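Side-chain contact in TetR-family transcriptional regulator (Pectobacterium atrosepticum, PDB 2HYT), which probably binds cis-regulatory DNA through a helix-turn-helix motif and acts as a transcription factor of the TetR family: residues A82-D85 and W86-F89. Numbering follows the deposited sequence. Where two conformers were deposited one is given.
Sequences AEDD and WEGF
The chain turns from the loop at D84 into helix 85-98, whose first turn is closed by backbone hydrogen bonds from G88 N to D84 O (2.9 Å) and from F89 N to D85 O (3.0 Å). D84 is the N-cap: with CG anti to its own backbone N (chi1 179°), the carboxylate swings forward over the helix start, and OD2 accepts from E87 N at 3.0 Å. That N-H reaches OD2 on its anti side, 18° out of the carboxylate plane. D84 OD1 accepts a hydrogen bond from a water oxygen at 2.8 Å; the same water accepts from W86 N. In the conformer given, E87 CG lies 3.3 Å from D84 OD2, and E87 OE1 forms a salt bridge with R90. G88, lacking a side chain, lets A82 CB approach its CA to 3.5 Å. Large apolar rings suit the buried positions: W86 packs on V144, V145 and L193, F89 on L135, I136 and L139 of helix 122-141. D85 OD2 is hydrogen-bonded to Q142 NE2. Aspartate suits the cap because its short carboxylate reaches the E87 amide directly and the W86 amide through the water; the helix N-terminus and a salt bridge to R197 probably stabilise its negative charge.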
loop_
_atom_site.group_PDB
_atom_site.type_symbol
_atom_site.label_atom_id
_atom_site.label_comp_id
_atom_site.label_asym_id
_atom_site.label_seq_id
_atom_site.Cartn_x
_atom_site.Cartn_y
_atom_site.Cartn_z
ATOM N N ALA A 82 9.152 -25.892 4.128
ATOM C CA ALA A 82 10.496 -25.699 3.636
ATOM C C ALA A 82 11.524 -26.547 4.333
ATOM O O ALA A 82 11.506 -26.675 5.558
ATOM C CB ALA A 82 10.882 -24.233 3.741
ATOM N N GLU A 83 12.436 -27.068 3.507
ATOM C CA GLU A 83 13.601 -27.832 3.927
ATOM C C GLU A 83 14.710 -26.908 4.430
ATOM O O GLU A 83 15.352 -27.201 5.443
ATOM C CB GLU A 83 14.121 -28.641 2.741
ATOM N N ASP A 84 14.915 -25.783 3.732
ATOM C CA ASP A 84 15.837 -24.734 4.195
ATOM C C ASP A 84 14.989 -23.489 4.480
ATOM O O ASP A 84 14.248 -23.084 3.625
ATOM C CB ASP A 84 16.856 -24.399 3.118
ATOM C CG ASP A 84 17.800 -23.322 3.558
ATOM O OD1 ASP A 84 18.672 -23.605 4.387
ATOM O OD2 ASP A 84 17.635 -22.172 3.150
ATOM N N ASP A 85 15.095 -22.906 5.661
ATOM C CA ASP A 85 14.151 -21.866 6.022
ATOM C C ASP A 85 14.374 -20.556 5.255
ATOM O O ASP A 85 13.399 -19.844 4.945
ATOM C CB ASP A 85 14.116 -21.667 7.512
ATOM C CG ASP A 85 13.642 -22.945 8.249
ATOM O OD1 ASP A 85 12.863 -23.717 7.645
ATOM O OD2 ASP A 85 14.092 -23.188 9.367
ATOM N N TRP A 86 15.623 -20.257 4.933
ATOM C CA TRP A 86 15.881 -19.066 4.107
ATOM C C TRP A 86 15.277 -19.242 2.717
ATOM O O TRP A 86 14.601 -18.334 2.196
ATOM C CB TRP A 86 17.370 -18.782 3.978
ATOM C CG TRP A 86 17.648 -17.632 3.075
ATOM C CD1 TRP A 86 18.315 -17.683 1.885
ATOM C CD2 TRP A 86 17.263 -16.256 3.260
ATOM N NE1 TRP A 86 18.364 -16.431 1.318
ATOM C CE2 TRP A 86 17.735 -15.537 2.140
ATOM C CE3 TRP A 86 16.600 -15.566 4.256
ATOM C CZ2 TRP A 86 17.535 -14.150 1.994
ATOM C CZ3 TRP A 86 16.399 -14.202 4.107
ATOM C CH2 TRP A 86 16.898 -13.507 2.995
ATOM N N GLU A 87 15.469 -20.411 2.119
ATOM C CA GLU A 87 14.910 -20.663 0.785
ATOM C C GLU A 87 13.387 -20.696 0.850
ATOM O O GLU A 87 12.721 -20.250 -0.068
ATOM C CB GLU A 87 15.476 -21.952 0.185
ATOM C CG GLU A 87 16.981 -21.921 -0.030
ATOM C CD GLU A 87 17.436 -20.865 -1.024
ATOM O OE1 GLU A 87 16.676 -20.535 -1.954
ATOM O OE2 GLU A 87 18.565 -20.374 -0.871
ATOM N N GLY A 88 12.831 -21.180 1.959
ATOM C CA GLY A 88 11.401 -21.164 2.130
ATOM C C GLY A 88 10.851 -19.731 2.190
ATOM O O GLY A 88 9.755 -19.427 1.696
ATOM N N PHE A 89 11.600 -18.847 2.829
ATOM C CA PHE A 89 11.218 -17.432 2.915
ATOM C C PHE A 89 11.284 -16.786 1.531
ATOM O O PHE A 89 10.349 -16.087 1.143
ATOM C CB PHE A 89 12.149 -16.722 3.922
ATOM C CG PHE A 89 12.187 -15.229 3.763
ATOM C CD1 PHE A 89 11.194 -14.465 4.262
ATOM C CD2 PHE A 89 13.252 -14.604 3.129
ATOM C CE1 PHE A 89 11.236 -13.077 4.141
ATOM C CE2 PHE A 89 13.307 -13.237 3.013
ATOM C CZ PHE A 89 12.274 -12.461 3.520
HETATM O O HOH W 1 18.239 -21.434 6.051
#